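Local atomic coordinates of chitinase (Thermococcus kodakarensis KOD1, PDB entry 5DHE), a protein that hydrolyses chitin, represented here by one of its chitin-binding domains, which probably holds the enzyme on its insoluble substrate. Residues A[26-37]-A[60-71]. Residues are numbered along the deposited sequence; the frame is centred on the assembly and turned at random.
Sequences NLGGTYDWVVKV and VVFTPVSWNKGP
Strands 34-37 and 60-64 run antiparallel, their axes 4.7 Å apart, with Val35-Phe62 and Val37-Val60 as hydrogen-bonded pairs and Lys36-Val61 the non-hydrogen-bonded pair between them. In the loops, Tyr31 N donates to Lys69 O at 2.8 Å, and Pro71 O, just past a cis peptide bond, accepts from Leu27 N and, weakly, from Gly28 N. Trp33 and Lys69 contribute heavily to the side-chain contact. The CG of Trp33 sits between the backbone N and the carbonyl carbon (chi1 55°), and from there the indole turns one face to Pro64, whose CD lies over the centre of the six-membered ring, 3.6 Å from its centroid, in a CH-pi contact. At the ring's edge NE1 donates to Asn68 O at 2.9 Å, a bond lying in the carbonyl plane. Asn68 is itself anchored, its ND2 bonding to Ser50 O and Thr74 O. The two strands are neighbours in one sheet of a beta-sandwich, as expected for a carbohydrate-binding module; Phe62 and Val35 face the other sheet, where Phe75 meets both. Val37 CG2 reaches the edge of the Phe62 ring, 3.7 Å from CE2. On the reverse face of the sheet Val34 CG1 presses against Val61 CG1 at 3.5 Å. Further along, the extended Lys69 chain runs beside Asp32, and Lys69 NZ makes a salt bridge to Asp32 OD1 at 2.8 Å, meeting the oxygen on its syn lone pair.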
loop_
_atom_site.group_PDB
_atom_site.type_symbol
_atom_site.label_atom_id
_atom_site.label_comp_id
_atom_site.label_asym_id
_atom_site.label_seq_id
_atom_site.Cartn_x
_atom_site.Cartn_y
_atom_site.Cartn_z
ATOM N N ASN A 26 10.394 -2.206 1.850
ATOM C CA ASN A 26 11.792 -2.292 2.244
ATOM C C ASN A 26 12.203 -0.849 2.445
ATOM O O ASN A 26 12.681 -0.168 1.530
ATOM C CB ASN A 26 12.560 -3.005 1.139
ATOM C CG ASN A 26 12.134 -4.455 1.022
ATOM O OD1 ASN A 26 11.611 -4.891 -0.012
ATOM N ND2 ASN A 26 12.324 -5.211 2.098
ATOM N N LEU A 27 11.982 -0.395 3.674
ATOM C CA LEU A 27 12.200 0.993 4.065
ATOM C C LEU A 27 13.591 1.386 4.522
ATOM O O LEU A 27 13.993 2.536 4.341
ATOM C CB LEU A 27 11.200 1.367 5.162
ATOM C CG LEU A 27 9.713 1.191 4.811
ATOM C CD1 LEU A 27 8.848 1.363 6.057
ATOM C CD2 LEU A 27 9.310 2.191 3.748
ATOM N N GLY A 28 14.310 0.448 5.132
ATOM C CA GLY A 28 15.645 0.757 5.616
ATOM C C GLY A 28 15.639 1.543 6.922
ATOM O O GLY A 28 16.700 1.897 7.445
ATOM N N GLY A 29 14.449 1.821 7.444
ATOM C CA GLY A 29 14.320 2.562 8.691
ATOM C C GLY A 29 12.913 2.402 9.238
ATOM O O GLY A 29 12.069 1.762 8.604
ATOM N N THR A 30 12.656 2.985 10.408
ATOM C CA THR A 30 11.344 2.907 11.051
ATOM C C THR A 30 10.650 4.242 10.830
ATOM O O THR A 30 11.150 5.284 11.280
ATOM C CB THR A 30 11.511 2.605 12.541
ATOM O OG1 THR A 30 12.218 1.364 12.675
ATOM C CG2 THR A 30 10.159 2.468 13.227
ATOM N N TYR A 31 9.492 4.204 10.165
ATOM C CA TYR A 31 8.764 5.425 9.792
ATOM C C TYR A 31 7.245 5.340 9.881
ATOM O O TYR A 31 6.655 4.262 9.824
ATOM C CB TYR A 31 9.069 5.773 8.322
ATOM C CG TYR A 31 10.536 5.873 7.954
ATOM C CD1 TYR A 31 11.281 7.000 8.308
ATOM C CD2 TYR A 31 11.166 4.876 7.203
ATOM C CE1 TYR A 31 12.605 7.131 7.913
ATOM C CE2 TYR A 31 12.504 4.999 6.805
ATOM C CZ TYR A 31 13.209 6.140 7.163
ATOM O OH TYR A 31 14.501 6.317 6.738
ATOM N N ASP A 32 6.624 6.513 9.975
ATOM C CA ASP A 32 5.174 6.597 9.951
ATOM C C ASP A 32 4.898 6.685 8.447
ATOM O O ASP A 32 4.622 7.754 7.892
ATOM C CB ASP A 32 4.703 7.850 10.687
ATOM C CG ASP A 32 4.930 7.748 12.186
ATOM O OD1 ASP A 32 4.474 6.752 12.776
ATOM O OD2 ASP A 32 5.568 8.652 12.773
ATOM N N TRP A 33 4.998 5.539 7.788
ATOM C CA TRP A 33 4.801 5.478 6.352
ATOM C C TRP A 33 3.334 5.566 5.965
ATOM O O TRP A 33 2.443 5.337 6.783
ATOM C CB TRP A 33 5.437 4.193 5.774
ATOM C CG TRP A 33 4.998 2.886 6.392
ATOM C CD1 TRP A 33 5.690 2.140 7.314
ATOM C CD2 TRP A 33 3.805 2.149 6.095
ATOM N NE1 TRP A 33 5.004 0.985 7.594
ATOM C CE2 TRP A 33 3.843 0.967 6.862
ATOM C CE3 TRP A 33 2.704 2.375 5.250
ATOM C CZ2 TRP A 33 2.823 0.012 6.818
ATOM C CZ3 TRP A 33 1.689 1.426 5.201
ATOM C CH2 TRP A 33 1.752 0.255 5.983
ATOM N N VAL A 34 3.086 5.909 4.706
ATOM C CA VAL A 34 1.736 6.010 4.186
ATOM C C VAL A 34 1.739 5.414 2.786
ATOM O O VAL A 34 2.610 5.740 1.983
ATOM C CB VAL A 34 1.288 7.485 4.054
ATOM C CG1 VAL A 34 -0.087 7.559 3.357
ATOM C CG2 VAL A 34 1.241 8.144 5.420
ATOM N N VAL A 35 0.802 4.511 2.503
ATOM C CA VAL A 35 0.693 3.967 1.150
ATOM C C VAL A 35 -0.690 4.350 0.645
ATOM O O VAL A 35 -1.699 3.943 1.223
ATOM C CB VAL A 35 0.844 2.428 1.100
ATOM C CG1 VAL A 35 0.472 1.896 -0.304
ATOM C CG2 VAL A 35 2.290 2.051 1.398
ATOM N N LYS A 36 -0.736 5.155 -0.414
ATOM C CA LYS A 36 -2.000 5.574 -1.003
ATOM C C LYS A 36 -2.274 4.641 -2.173
ATOM O O LYS A 36 -1.390 4.362 -2.979
ATOM C CB LYS A 36 -1.932 7.034 -1.466
ATOM C CG LYS A 36 -1.595 7.999 -0.333
ATOM C CD LYS A 36 -1.795 9.458 -0.720
ATOM C CE LYS A 36 -3.257 9.793 -0.921
ATOM N NZ LYS A 36 -3.457 11.267 -1.052
ATOM N N VAL A 37 -3.512 4.173 -2.257
ATOM C CA VAL A 37 -3.893 3.223 -3.294
ATOM C C VAL A 37 -5.007 3.747 -4.186
ATOM O O VAL A 37 -6.024 4.234 -3.702
ATOM C CB VAL A 37 -4.337 1.901 -2.639
ATOM C CG1 VAL A 37 -4.824 0.906 -3.692
ATOM C CG2 VAL A 37 -3.180 1.333 -1.834
ATOM N N VAL A 60 -7.406 5.259 -1.309
ATOM C CA VAL A 60 -7.453 4.497 -0.071
ATOM C C VAL A 60 -6.079 4.770 0.556
ATOM O O VAL A 60 -5.062 4.823 -0.146
ATOM C CB VAL A 60 -7.636 3.010 -0.357
ATOM C CG1 VAL A 60 -7.572 2.204 0.965
ATOM C CG2 VAL A 60 -8.988 2.794 -1.029
ATOM N N VAL A 61 -6.042 4.986 1.863
ATOM C CA VAL A 61 -4.793 5.312 2.530
ATOM C C VAL A 61 -4.486 4.296 3.616
ATOM O O VAL A 61 -5.260 4.131 4.556
ATOM C CB VAL A 61 -4.883 6.734 3.155
ATOM C CG1 VAL A 61 -3.571 7.102 3.821
ATOM C CG2 VAL A 61 -5.259 7.754 2.085
ATOM N N PHE A 62 -3.366 3.599 3.472
ATOM C CA PHE A 62 -2.948 2.607 4.467
ATOM C C PHE A 62 -1.816 3.161 5.312
ATOM O O PHE A 62 -0.891 3.782 4.793
ATOM C CB PHE A 62 -2.472 1.327 3.786
ATOM C CG PHE A 62 -3.565 0.551 3.130
ATOM C CD1 PHE A 62 -4.470 -0.183 3.889
ATOM C CD2 PHE A 62 -3.685 0.549 1.746
ATOM C CE1 PHE A 62 -5.481 -0.922 3.272
ATOM C CE2 PHE A 62 -4.691 -0.187 1.121
ATOM C CZ PHE A 62 -5.587 -0.925 1.887
ATOM N N THR A 63 -1.912 2.959 6.625
ATOM C CA THR A 63 -0.878 3.398 7.559
ATOM C C THR A 63 -0.571 2.198 8.463
ATOM O O THR A 63 -1.422 1.332 8.672
ATOM C CB THR A 63 -1.329 4.602 8.400
ATOM O OG1 THR A 63 -2.625 4.347 8.954
ATOM C CG2 THR A 63 -1.382 5.842 7.545
ATOM N N PRO A 64 0.648 2.133 9.012
ATOM C CA PRO A 64 0.988 0.997 9.868
ATOM C C PRO A 64 0.344 0.919 11.235
ATOM O O PRO A 64 -0.010 1.938 11.836
ATOM C CB PRO A 64 2.502 1.123 10.012
ATOM C CG PRO A 64 2.704 2.614 10.033
ATOM C CD PRO A 64 1.771 3.085 8.918
ATOM N N VAL A 65 0.187 -0.310 11.718
ATOM C CA VAL A 65 -0.264 -0.493 13.080
ATOM C C VAL A 65 1.050 -0.211 13.842
ATOM O O VAL A 65 2.122 -0.229 13.231
ATOM C CB VAL A 65 -0.759 -1.924 13.332
ATOM C CG1 VAL A 65 -2.126 -2.101 12.652
ATOM C CG2 VAL A 65 0.247 -2.948 12.803
ATOM N N SER A 66 0.965 0.030 15.132
ATOM C CA SER A 66 2.136 0.372 15.940
ATOM C C SER A 66 3.435 -0.427 15.765
ATOM O O SER A 66 4.521 0.150 15.795
ATOM C CB SER A 66 1.750 0.367 17.426
ATOM O OG SER A 66 1.382 -0.931 17.846
ATOM N N TRP A 67 3.330 -1.735 15.578
ATOM C CA TRP A 67 4.510 -2.588 15.451
ATOM C C TRP A 67 5.030 -2.811 14.037
ATOM O O TRP A 67 6.039 -3.492 13.841
ATOM C CB TRP A 67 4.214 -3.955 16.082
ATOM C CG TRP A 67 2.883 -4.542 15.654
ATOM C CD1 TRP A 67 1.680 -4.403 16.285
ATOM C CD2 TRP A 67 2.630 -5.340 14.483
ATOM N NE1 TRP A 67 0.695 -5.068 15.586
ATOM C CE2 TRP A 67 1.250 -5.649 14.476
ATOM C CE3 TRP A 67 3.436 -5.821 13.437
ATOM C CZ2 TRP A 67 0.654 -6.420 13.466
ATOM C CZ3 TRP A 67 2.842 -6.590 12.426
ATOM C CH2 TRP A 67 1.461 -6.880 12.453
ATOM N N ASN A 68 4.381 -2.193 13.060
ATOM C CA ASN A 68 4.729 -2.420 11.664
ATOM C C ASN A 68 5.291 -1.207 10.923
ATOM O O ASN A 68 4.914 -0.958 9.780
ATOM C CB ASN A 68 3.467 -2.920 10.956
ATOM C CG ASN A 68 3.757 -3.604 9.655
ATOM O OD1 ASN A 68 4.864 -4.092 9.431
ATOM N ND2 ASN A 68 2.745 -3.674 8.784
ATOM N N LYS A 69 6.203 -0.477 11.559
ATOM C CA LYS A 69 6.770 0.718 10.944
ATOM C C LYS A 69 8.103 0.549 10.215
ATOM O O LYS A 69 8.631 1.529 9.701
ATOM C CB LYS A 69 6.905 1.819 11.995
ATOM C CG LYS A 69 5.578 2.208 12.644
ATOM C CD LYS A 69 5.751 3.369 13.591
ATOM C CE LYS A 69 4.434 3.700 14.267
ATOM N NZ LYS A 69 4.509 4.990 15.012
ATOM N N GLY A 70 8.635 -0.677 10.154
ATOM C CA GLY A 70 9.897 -0.913 9.470
ATOM C C GLY A 70 10.941 -1.531 10.389
ATOM O O GLY A 70 10.647 -1.826 11.552
ATOM N N PRO A 71 12.184 -1.704 9.919
ATOM C CA PRO A 71 12.661 -1.345 8.582
ATOM C C PRO A 71 12.042 -2.145 7.437
ATOM O O PRO A 71 12.068 -1.711 6.287
ATOM C CB PRO A 71 14.181 -1.507 8.695
ATOM C CG PRO A 71 14.351 -2.550 9.771
ATOM C CD PRO A 71 13.274 -2.225 10.771
#